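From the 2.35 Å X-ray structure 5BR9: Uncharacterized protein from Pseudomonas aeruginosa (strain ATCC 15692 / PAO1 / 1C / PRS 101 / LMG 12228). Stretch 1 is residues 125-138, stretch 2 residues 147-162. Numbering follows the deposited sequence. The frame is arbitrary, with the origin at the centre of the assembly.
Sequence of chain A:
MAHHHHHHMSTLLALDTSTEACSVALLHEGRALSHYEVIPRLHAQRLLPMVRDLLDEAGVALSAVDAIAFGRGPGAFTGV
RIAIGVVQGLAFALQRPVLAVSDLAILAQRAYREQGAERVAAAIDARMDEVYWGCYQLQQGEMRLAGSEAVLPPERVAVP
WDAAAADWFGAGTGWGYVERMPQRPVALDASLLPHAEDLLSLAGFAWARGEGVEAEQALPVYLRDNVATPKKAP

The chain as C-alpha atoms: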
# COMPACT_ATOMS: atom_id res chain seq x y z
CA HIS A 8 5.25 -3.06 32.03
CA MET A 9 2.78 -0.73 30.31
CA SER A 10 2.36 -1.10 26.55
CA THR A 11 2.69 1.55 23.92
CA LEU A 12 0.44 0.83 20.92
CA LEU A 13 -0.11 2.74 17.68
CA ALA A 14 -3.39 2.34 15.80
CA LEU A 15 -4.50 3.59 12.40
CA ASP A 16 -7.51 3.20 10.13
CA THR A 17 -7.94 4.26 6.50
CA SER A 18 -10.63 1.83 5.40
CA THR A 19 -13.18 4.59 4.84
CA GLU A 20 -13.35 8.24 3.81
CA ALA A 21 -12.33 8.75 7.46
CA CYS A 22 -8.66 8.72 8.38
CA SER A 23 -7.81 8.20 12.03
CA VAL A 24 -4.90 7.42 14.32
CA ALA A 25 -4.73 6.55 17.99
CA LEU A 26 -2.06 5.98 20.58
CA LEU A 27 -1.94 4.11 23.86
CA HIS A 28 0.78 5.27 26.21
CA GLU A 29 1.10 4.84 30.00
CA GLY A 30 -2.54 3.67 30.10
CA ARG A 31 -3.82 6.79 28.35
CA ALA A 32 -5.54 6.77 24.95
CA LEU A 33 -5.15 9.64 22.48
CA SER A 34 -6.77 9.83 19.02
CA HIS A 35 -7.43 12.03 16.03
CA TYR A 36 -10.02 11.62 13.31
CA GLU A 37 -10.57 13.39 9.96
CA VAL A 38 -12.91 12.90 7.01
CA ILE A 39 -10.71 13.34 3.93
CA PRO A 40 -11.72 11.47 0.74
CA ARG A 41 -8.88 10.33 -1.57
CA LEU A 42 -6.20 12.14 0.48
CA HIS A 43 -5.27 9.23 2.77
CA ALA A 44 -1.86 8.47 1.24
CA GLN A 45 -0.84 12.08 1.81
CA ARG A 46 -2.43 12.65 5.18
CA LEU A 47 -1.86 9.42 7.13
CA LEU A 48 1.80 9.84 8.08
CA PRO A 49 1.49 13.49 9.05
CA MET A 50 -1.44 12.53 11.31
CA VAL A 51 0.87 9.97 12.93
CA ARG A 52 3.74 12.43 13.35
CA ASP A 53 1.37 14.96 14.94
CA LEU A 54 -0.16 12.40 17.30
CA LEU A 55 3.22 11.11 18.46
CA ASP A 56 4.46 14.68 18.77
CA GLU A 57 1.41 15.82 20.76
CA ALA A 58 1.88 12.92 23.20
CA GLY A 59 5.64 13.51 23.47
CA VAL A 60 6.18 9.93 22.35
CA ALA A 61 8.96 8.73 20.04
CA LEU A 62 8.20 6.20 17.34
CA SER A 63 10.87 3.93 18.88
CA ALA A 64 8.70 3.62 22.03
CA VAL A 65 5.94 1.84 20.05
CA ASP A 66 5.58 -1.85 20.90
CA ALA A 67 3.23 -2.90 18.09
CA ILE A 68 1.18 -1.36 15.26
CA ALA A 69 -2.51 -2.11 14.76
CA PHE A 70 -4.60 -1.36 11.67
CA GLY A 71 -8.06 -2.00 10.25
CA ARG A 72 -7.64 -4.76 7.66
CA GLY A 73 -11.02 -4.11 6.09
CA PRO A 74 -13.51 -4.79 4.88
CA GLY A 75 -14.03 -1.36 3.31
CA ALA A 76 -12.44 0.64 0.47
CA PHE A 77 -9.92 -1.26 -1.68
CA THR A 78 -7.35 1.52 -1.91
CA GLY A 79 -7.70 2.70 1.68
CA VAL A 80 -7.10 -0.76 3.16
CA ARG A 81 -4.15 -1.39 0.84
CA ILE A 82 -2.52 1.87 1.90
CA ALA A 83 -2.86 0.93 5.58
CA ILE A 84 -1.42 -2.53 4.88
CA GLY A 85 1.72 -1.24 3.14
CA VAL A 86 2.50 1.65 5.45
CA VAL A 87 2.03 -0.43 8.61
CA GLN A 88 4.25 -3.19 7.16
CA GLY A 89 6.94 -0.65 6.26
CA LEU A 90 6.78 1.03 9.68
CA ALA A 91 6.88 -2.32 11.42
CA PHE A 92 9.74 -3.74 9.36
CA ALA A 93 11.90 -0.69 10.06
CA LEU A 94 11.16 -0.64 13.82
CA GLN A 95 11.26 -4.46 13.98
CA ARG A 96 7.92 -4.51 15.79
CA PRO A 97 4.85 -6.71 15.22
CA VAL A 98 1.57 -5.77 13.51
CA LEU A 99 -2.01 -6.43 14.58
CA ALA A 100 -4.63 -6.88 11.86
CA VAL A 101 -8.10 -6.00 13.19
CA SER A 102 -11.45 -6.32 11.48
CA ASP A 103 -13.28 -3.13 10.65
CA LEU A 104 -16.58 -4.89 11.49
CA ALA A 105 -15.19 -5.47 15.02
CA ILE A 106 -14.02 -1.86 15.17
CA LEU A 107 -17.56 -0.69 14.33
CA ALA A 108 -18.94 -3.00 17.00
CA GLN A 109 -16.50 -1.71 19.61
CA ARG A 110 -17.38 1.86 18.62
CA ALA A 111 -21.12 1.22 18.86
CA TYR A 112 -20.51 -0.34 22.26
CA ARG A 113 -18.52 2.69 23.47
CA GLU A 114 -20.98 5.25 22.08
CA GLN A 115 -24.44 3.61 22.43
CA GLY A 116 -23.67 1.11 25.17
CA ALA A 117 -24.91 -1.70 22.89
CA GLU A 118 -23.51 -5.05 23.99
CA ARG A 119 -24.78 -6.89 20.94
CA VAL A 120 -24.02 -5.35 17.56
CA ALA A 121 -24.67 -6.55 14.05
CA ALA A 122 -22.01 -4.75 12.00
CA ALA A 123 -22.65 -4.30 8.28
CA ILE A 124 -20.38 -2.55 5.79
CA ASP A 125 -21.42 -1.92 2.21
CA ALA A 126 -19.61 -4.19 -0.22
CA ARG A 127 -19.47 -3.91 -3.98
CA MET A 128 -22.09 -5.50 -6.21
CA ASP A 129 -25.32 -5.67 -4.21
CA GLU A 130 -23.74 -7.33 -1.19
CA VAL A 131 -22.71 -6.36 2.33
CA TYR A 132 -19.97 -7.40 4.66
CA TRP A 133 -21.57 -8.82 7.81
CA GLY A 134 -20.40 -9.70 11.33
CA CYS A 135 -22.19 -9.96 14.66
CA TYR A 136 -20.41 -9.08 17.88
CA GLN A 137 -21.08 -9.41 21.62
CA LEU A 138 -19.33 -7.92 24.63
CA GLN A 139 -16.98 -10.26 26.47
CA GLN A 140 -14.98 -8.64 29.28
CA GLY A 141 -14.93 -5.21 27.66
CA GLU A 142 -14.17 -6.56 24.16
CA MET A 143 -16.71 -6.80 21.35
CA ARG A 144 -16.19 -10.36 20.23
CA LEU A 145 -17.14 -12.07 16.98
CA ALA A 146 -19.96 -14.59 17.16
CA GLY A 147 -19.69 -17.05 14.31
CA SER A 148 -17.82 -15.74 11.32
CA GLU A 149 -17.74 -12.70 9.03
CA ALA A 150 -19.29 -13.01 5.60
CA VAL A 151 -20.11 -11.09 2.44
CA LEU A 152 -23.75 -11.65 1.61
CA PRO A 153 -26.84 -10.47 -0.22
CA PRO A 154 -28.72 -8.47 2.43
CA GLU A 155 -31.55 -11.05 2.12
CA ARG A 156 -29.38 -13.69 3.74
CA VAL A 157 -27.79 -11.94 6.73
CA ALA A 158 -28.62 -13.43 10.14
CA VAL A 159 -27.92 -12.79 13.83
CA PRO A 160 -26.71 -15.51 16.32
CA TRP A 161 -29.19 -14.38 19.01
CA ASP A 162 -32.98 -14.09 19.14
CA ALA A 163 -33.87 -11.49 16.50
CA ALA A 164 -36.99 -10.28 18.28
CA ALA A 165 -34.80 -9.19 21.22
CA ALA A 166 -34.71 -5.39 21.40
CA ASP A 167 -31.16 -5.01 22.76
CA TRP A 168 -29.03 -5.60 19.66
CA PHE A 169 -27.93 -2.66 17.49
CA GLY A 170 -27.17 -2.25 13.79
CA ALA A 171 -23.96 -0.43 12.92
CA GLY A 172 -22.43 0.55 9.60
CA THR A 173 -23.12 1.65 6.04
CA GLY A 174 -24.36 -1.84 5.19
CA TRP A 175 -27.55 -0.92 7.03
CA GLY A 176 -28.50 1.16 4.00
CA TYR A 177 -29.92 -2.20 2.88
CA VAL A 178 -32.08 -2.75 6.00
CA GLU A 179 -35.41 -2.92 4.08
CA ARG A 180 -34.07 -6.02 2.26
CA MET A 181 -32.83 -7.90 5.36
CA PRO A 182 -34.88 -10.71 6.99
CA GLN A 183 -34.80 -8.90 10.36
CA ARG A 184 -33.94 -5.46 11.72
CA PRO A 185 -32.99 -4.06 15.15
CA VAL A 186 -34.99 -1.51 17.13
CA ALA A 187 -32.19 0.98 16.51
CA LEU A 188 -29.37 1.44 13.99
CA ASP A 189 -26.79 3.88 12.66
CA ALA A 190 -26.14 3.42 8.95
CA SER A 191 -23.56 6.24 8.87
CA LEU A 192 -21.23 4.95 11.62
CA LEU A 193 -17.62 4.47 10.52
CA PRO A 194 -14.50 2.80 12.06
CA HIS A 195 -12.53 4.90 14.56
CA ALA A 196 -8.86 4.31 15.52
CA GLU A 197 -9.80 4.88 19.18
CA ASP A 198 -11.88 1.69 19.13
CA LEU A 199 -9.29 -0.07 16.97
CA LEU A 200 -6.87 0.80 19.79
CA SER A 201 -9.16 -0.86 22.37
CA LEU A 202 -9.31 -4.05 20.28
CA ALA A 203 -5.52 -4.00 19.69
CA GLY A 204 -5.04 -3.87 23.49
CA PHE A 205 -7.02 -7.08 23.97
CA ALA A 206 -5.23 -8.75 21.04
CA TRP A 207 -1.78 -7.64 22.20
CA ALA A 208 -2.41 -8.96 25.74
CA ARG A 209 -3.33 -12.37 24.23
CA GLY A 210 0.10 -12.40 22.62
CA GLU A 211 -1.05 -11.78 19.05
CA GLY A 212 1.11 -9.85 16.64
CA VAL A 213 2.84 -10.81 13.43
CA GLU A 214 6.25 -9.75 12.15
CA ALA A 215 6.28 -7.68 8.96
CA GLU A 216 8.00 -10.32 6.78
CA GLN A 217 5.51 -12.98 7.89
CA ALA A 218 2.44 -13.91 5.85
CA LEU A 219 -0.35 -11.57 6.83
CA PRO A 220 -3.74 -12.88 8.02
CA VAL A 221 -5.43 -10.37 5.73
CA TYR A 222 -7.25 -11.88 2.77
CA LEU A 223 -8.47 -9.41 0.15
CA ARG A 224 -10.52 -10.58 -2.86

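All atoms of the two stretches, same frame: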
# COMPACT_ATOMS: atom_id res chain seq x y z
N ASP A 125 -21.05 -1.78 3.60
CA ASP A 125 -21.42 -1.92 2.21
C ASP A 125 -20.28 -2.56 1.45
O ASP A 125 -19.13 -2.18 1.63
CB ASP A 125 -21.76 -0.58 1.58
CG ASP A 125 -22.43 -0.74 0.23
OD1 ASP A 125 -22.45 0.22 -0.57
OD2 ASP A 125 -22.90 -1.85 -0.06
N ALA A 126 -20.59 -3.57 0.66
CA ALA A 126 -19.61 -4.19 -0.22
C ALA A 126 -19.98 -3.83 -1.64
O ALA A 126 -21.04 -3.25 -1.89
CB ALA A 126 -19.57 -5.71 -0.04
N ARG A 127 -19.11 -4.14 -2.58
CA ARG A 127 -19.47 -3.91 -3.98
C ARG A 127 -20.56 -4.90 -4.40
O ARG A 127 -20.74 -5.95 -3.78
CB ARG A 127 -18.23 -4.03 -4.87
N MET A 128 -21.30 -4.55 -5.44
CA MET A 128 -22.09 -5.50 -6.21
C MET A 128 -23.25 -6.13 -5.43
O MET A 128 -23.42 -7.35 -5.42
CB MET A 128 -21.18 -6.60 -6.78
CG MET A 128 -20.16 -6.06 -7.78
SD MET A 128 -20.84 -4.79 -8.89
CE MET A 128 -19.84 -3.37 -8.44
N ASP A 129 -24.06 -5.28 -4.82
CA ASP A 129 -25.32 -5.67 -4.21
C ASP A 129 -25.12 -6.66 -3.07
O ASP A 129 -25.97 -7.50 -2.81
CB ASP A 129 -26.28 -6.28 -5.25
CG ASP A 129 -27.73 -6.15 -4.82
OD1 ASP A 129 -28.02 -5.20 -4.06
OD2 ASP A 129 -28.58 -6.99 -5.23
N GLU A 130 -23.99 -6.53 -2.37
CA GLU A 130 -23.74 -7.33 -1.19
C GLU A 130 -23.23 -6.46 -0.04
O GLU A 130 -22.80 -5.33 -0.25
CB GLU A 130 -22.72 -8.43 -1.47
CG GLU A 130 -23.20 -9.47 -2.49
CD GLU A 130 -22.21 -10.60 -2.64
OE1 GLU A 130 -21.00 -10.33 -2.82
OE2 GLU A 130 -22.65 -11.76 -2.58
N VAL A 131 -23.27 -7.02 1.16
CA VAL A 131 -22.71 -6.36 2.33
C VAL A 131 -21.79 -7.30 3.07
O VAL A 131 -22.03 -8.51 3.14
CB VAL A 131 -23.83 -5.84 3.29
CG1 VAL A 131 -24.68 -4.78 2.63
CG2 VAL A 131 -24.71 -7.00 3.76
N TYR A 132 -20.76 -6.71 3.68
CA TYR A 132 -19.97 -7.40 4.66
C TYR A 132 -20.74 -7.41 5.97
O TYR A 132 -21.36 -6.41 6.33
CB TYR A 132 -18.62 -6.72 4.82
CG TYR A 132 -17.76 -6.72 3.58
CD1 TYR A 132 -17.16 -7.89 3.12
CD2 TYR A 132 -17.55 -5.55 2.86
CE1 TYR A 132 -16.36 -7.89 1.98
CE2 TYR A 132 -16.75 -5.55 1.72
CZ TYR A 132 -16.16 -6.72 1.28
OH TYR A 132 -15.37 -6.71 0.15
N TRP A 133 -20.69 -8.55 6.67
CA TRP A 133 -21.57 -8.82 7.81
C TRP A 133 -20.86 -9.56 8.93
O TRP A 133 -20.21 -10.56 8.68
CB TRP A 133 -22.78 -9.62 7.32
CG TRP A 133 -23.74 -10.05 8.38
CD1 TRP A 133 -23.78 -11.28 9.02
CD2 TRP A 133 -24.82 -9.30 8.91
NE1 TRP A 133 -24.84 -11.32 9.89
CE2 TRP A 133 -25.48 -10.12 9.86
CE3 TRP A 133 -25.31 -8.00 8.68
CZ2 TRP A 133 -26.60 -9.68 10.58
CZ3 TRP A 133 -26.41 -7.56 9.39
CH2 TRP A 133 -27.05 -8.41 10.33
N GLY A 134 -20.99 -9.07 10.17
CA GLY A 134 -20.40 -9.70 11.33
C GLY A 134 -21.10 -9.27 12.61
O GLY A 134 -21.33 -8.07 12.83
N CYS A 135 -21.48 -10.24 13.43
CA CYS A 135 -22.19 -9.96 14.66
C CYS A 135 -21.25 -10.12 15.84
O CYS A 135 -20.46 -11.07 15.90
CB CYS A 135 -23.41 -10.86 14.81
SG CYS A 135 -24.70 -10.56 13.58
N TYR A 136 -21.36 -9.19 16.79
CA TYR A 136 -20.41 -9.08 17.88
C TYR A 136 -21.14 -8.96 19.20
O TYR A 136 -22.24 -8.41 19.26
CB TYR A 136 -19.48 -7.87 17.65
CG TYR A 136 -18.45 -8.12 16.57
CD1 TYR A 136 -17.15 -8.47 16.90
CD2 TYR A 136 -18.79 -8.05 15.20
CE1 TYR A 136 -16.19 -8.73 15.93
CE2 TYR A 136 -17.82 -8.31 14.20
CZ TYR A 136 -16.53 -8.65 14.59
OH TYR A 136 -15.56 -8.94 13.65
N GLN A 137 -20.53 -9.49 20.26
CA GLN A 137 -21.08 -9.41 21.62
C GLN A 137 -19.97 -9.13 22.62
O GLN A 137 -18.86 -9.67 22.51
CB GLN A 137 -21.82 -10.69 21.98
CG GLN A 137 -22.31 -10.74 23.44
CD GLN A 137 -23.32 -11.87 23.71
OE1 GLN A 137 -23.79 -12.54 22.77
NE2 GLN A 137 -23.66 -12.08 24.98
N LEU A 138 -20.27 -8.29 23.59
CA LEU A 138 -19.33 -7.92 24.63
C LEU A 138 -18.89 -9.11 25.49
O LEU A 138 -19.70 -9.88 25.98
CB LEU A 138 -19.95 -6.85 25.53
CG LEU A 138 -18.98 -6.11 26.46
CD1 LEU A 138 -18.06 -5.17 25.67
CD2 LEU A 138 -19.76 -5.35 27.51
N GLY A 147 -19.60 -16.41 15.61
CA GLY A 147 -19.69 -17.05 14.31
C GLY A 147 -18.54 -16.60 13.44
O GLY A 147 -17.39 -16.67 13.84
N SER A 148 -18.85 -16.24 12.21
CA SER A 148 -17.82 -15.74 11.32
C SER A 148 -18.34 -14.54 10.52
O SER A 148 -19.55 -14.27 10.47
CB SER A 148 -17.32 -16.85 10.39
OG SER A 148 -15.96 -16.63 10.03
N GLU A 149 -17.41 -13.83 9.89
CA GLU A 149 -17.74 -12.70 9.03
C GLU A 149 -18.06 -13.28 7.68
O GLU A 149 -17.67 -14.41 7.37
CB GLU A 149 -16.57 -11.70 8.93
CG GLU A 149 -16.29 -11.00 10.25
CD GLU A 149 -15.17 -9.96 10.19
OE1 GLU A 149 -14.39 -9.92 9.21
OE2 GLU A 149 -15.04 -9.21 11.17
N ALA A 150 -18.86 -12.54 6.91
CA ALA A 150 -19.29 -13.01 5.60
C ALA A 150 -19.59 -11.82 4.70
O ALA A 150 -19.79 -10.70 5.19
CB ALA A 150 -20.52 -13.90 5.74
N VAL A 151 -19.62 -12.06 3.40
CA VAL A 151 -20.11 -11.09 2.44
C VAL A 151 -21.33 -11.71 1.79
O VAL A 151 -21.26 -12.80 1.25
CB VAL A 151 -19.02 -10.69 1.43
CG1 VAL A 151 -18.40 -11.92 0.79
CG2 VAL A 151 -19.59 -9.75 0.35
N LEU A 152 -22.46 -11.02 1.85
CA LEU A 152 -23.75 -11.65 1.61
C LEU A 152 -24.73 -10.71 0.96
O LEU A 152 -24.70 -9.51 1.24
CB LEU A 152 -24.36 -12.12 2.94
CG LEU A 152 -23.67 -13.16 3.82
CD1 LEU A 152 -24.25 -13.09 5.23
CD2 LEU A 152 -23.87 -14.55 3.24
N PRO A 153 -25.65 -11.25 0.13
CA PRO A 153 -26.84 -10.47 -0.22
C PRO A 153 -27.54 -10.11 1.09
O PRO A 153 -27.61 -10.95 1.99
CB PRO A 153 -27.69 -11.45 -1.03
CG PRO A 153 -26.78 -12.54 -1.43
CD PRO A 153 -25.74 -12.63 -0.35
N PRO A 154 -28.06 -8.89 1.20
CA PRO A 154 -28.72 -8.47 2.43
C PRO A 154 -29.85 -9.42 2.85
O PRO A 154 -30.10 -9.58 4.06
CB PRO A 154 -29.26 -7.08 2.07
CG PRO A 154 -29.29 -7.05 0.56
CD PRO A 154 -28.11 -7.87 0.14
N GLU A 155 -30.48 -10.08 1.88
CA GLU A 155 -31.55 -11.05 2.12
C GLU A 155 -31.13 -12.25 2.95
O GLU A 155 -31.98 -13.01 3.42
CB GLU A 155 -32.11 -11.58 0.77
CG GLU A 155 -33.00 -10.59 0.03
CD GLU A 155 -32.21 -9.55 -0.77
OE1 GLU A 155 -30.95 -9.60 -0.76
OE2 GLU A 155 -32.86 -8.69 -1.40
N ARG A 156 -29.83 -12.47 3.11
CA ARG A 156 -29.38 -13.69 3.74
C ARG A 156 -28.71 -13.45 5.08
O ARG A 156 -28.39 -14.43 5.75
CB ARG A 156 -28.45 -14.45 2.80
CG ARG A 156 -29.16 -15.06 1.59
CD ARG A 156 -28.18 -15.81 0.70
NE ARG A 156 -27.56 -16.93 1.39
CZ ARG A 156 -26.31 -17.33 1.20
NH1 ARG A 156 -25.53 -16.68 0.33
NH2 ARG A 156 -25.83 -18.37 1.88
N VAL A 157 -28.51 -12.19 5.48
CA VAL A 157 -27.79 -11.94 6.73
C VAL A 157 -28.63 -12.42 7.91
O VAL A 157 -29.87 -12.37 7.87
CB VAL A 157 -27.40 -10.44 6.95
CG1 VAL A 157 -26.51 -9.93 5.82
CG2 VAL A 157 -28.61 -9.56 7.16
N ALA A 158 -27.95 -12.89 8.95
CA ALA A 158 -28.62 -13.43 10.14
C ALA A 158 -27.84 -13.13 11.41
O ALA A 158 -26.61 -12.99 11.38
CB ALA A 158 -28.84 -14.94 9.97
N VAL A 159 -28.55 -13.04 12.53
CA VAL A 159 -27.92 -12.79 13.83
C VAL A 159 -27.90 -14.11 14.63
O VAL A 159 -28.78 -14.96 14.44
CB VAL A 159 -28.65 -11.68 14.60
CG1 VAL A 159 -28.54 -10.35 13.86
CG2 VAL A 159 -30.11 -12.05 14.85
N PRO A 160 -26.90 -14.28 15.52
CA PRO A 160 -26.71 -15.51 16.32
C PRO A 160 -27.57 -15.54 17.59
O PRO A 160 -27.53 -16.54 18.32
CB PRO A 160 -25.22 -15.47 16.69
CG PRO A 160 -24.91 -14.03 16.75
CD PRO A 160 -25.83 -13.29 15.80
N TRP A 161 -28.30 -14.46 17.85
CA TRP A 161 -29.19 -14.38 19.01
C TRP A 161 -30.63 -14.25 18.54
O TRP A 161 -30.87 -14.08 17.34
CB TRP A 161 -28.81 -13.19 19.89
CG TRP A 161 -28.59 -11.95 19.11
CD1 TRP A 161 -29.55 -11.20 18.49
CD2 TRP A 161 -27.33 -11.32 18.83
NE1 TRP A 161 -28.96 -10.13 17.84
CE2 TRP A 161 -27.61 -10.18 18.04
CE3 TRP A 161 -26.01 -11.60 19.17
CZ2 TRP A 161 -26.60 -9.32 17.59
CZ3 TRP A 161 -25.01 -10.74 18.72
CH2 TRP A 161 -25.31 -9.62 17.94
N ASP A 162 -31.57 -14.29 19.48
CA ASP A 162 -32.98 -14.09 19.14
C ASP A 162 -33.19 -12.73 18.48
O ASP A 162 -32.84 -11.69 19.06
CB ASP A 162 -33.86 -14.23 20.38
CG ASP A 162 -35.31 -13.86 20.13
OD1 ASP A 162 -36.01 -13.50 21.11
OD2 ASP A 162 -35.77 -13.92 18.97
O HOH W 1 -21.13 -12.91 12.87

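The two stretches are joined by a short antiparallel β-ladder, and the chain beyond its second strand folds back over one face to pack against Trp-133 and Cys-135. Together they bury 931 Å², both sides summed.

The ladder pairs Val-131, Tyr-132 and Trp-133 with Leu-152, Val-151 and Ala-150. The two strands run at 155° to each other, so they are antiparallel but not exactly so. Four backbone hydrogen bonds hold them. Val-131 N donates to Leu-152 O at 2.9 Å, and Leu-152 N returns a bond to Val-131 O, also at 2.9 Å. Two residues on, Trp-133 N donates to Ala-150 O at 2.8 Å and Ala-150 N to Trp-133 O at 3.0 Å. Tyr-132 and Val-151 form the non-hydrogen-bonded pair between them. Here the backbones come close, with Tyr-132 CA 3.3 Å from Ala-150 O and Val-151 CA 3.3 Å from Val-131 O, both as CA-H...O contacts.

Beyond these pairs the direct ladder gives way to a water. Water 1 accepts from Cys-135 N at 2.8 Å and donates to Ser-148 O at 3.2 Å. It thus links two backbone groups that do not bond to each other directly.

Val-131, Trp-133, Ala-150 and Leu-152 place their side chains on one face of the sheet. Trp-133 is buried and has the largest area covered by the other stretch. Its chi1 is t. Val-157 lies over one face of the Trp-133 indole, its CB 3.4 Å from the centroid of the six-membered ring and 13° off the normal, a CH-pi contact. At the ring edge, Trp-133 NE1 donates to Ala-158 O at 2.9 Å. Tryptophan suits this site because it offers a broad apolar surface and one polar N-H that finds an acceptor. Val-159 adds an edge contact, its CG1 3.9 Å from Trp-133 CZ2. Val-131, also buried, meets the same segment through CG2, 4.0 Å from Val-157 CG1.

The turn into this segment includes Pro-153 and the 3-10 residues 154-156. Arg-156 N donates to Pro-153 O at 2.9 Å, within the second stretch.

Cys-135 is buried and points toward the second stretch. Cys-135 CB lies 3.6 Å from Pro-160 CD and 3.9 Å from Trp-161 CH2, and its compact side chain fits among these larger groups. Cys-135 SG is 5.1 Å from the centroid of the Trp-161 six-membered ring, an oblique sulfur-aromatic contact.

The opposite face carries Tyr-132 and Val-151, with Tyr-132 CD1 3.8 Å from Val-151 CB. Ala-126 CB also reaches Val-151 CG2, at 4.1 Å.

Tyr-136 points away at CB, but its ring end comes nearer, and its OH donates to Glu-149 OE2 at 2.5 Å. This is a short side-chain hydrogen bond, and the extended Glu-149 (chi1 m, chi2 t) reaches far enough to accept it. Gly-134 leaves room beside them. A CB there would lie 3.3 Å from Glu-149 CG and 3.2 Å from Tyr-136 CE2.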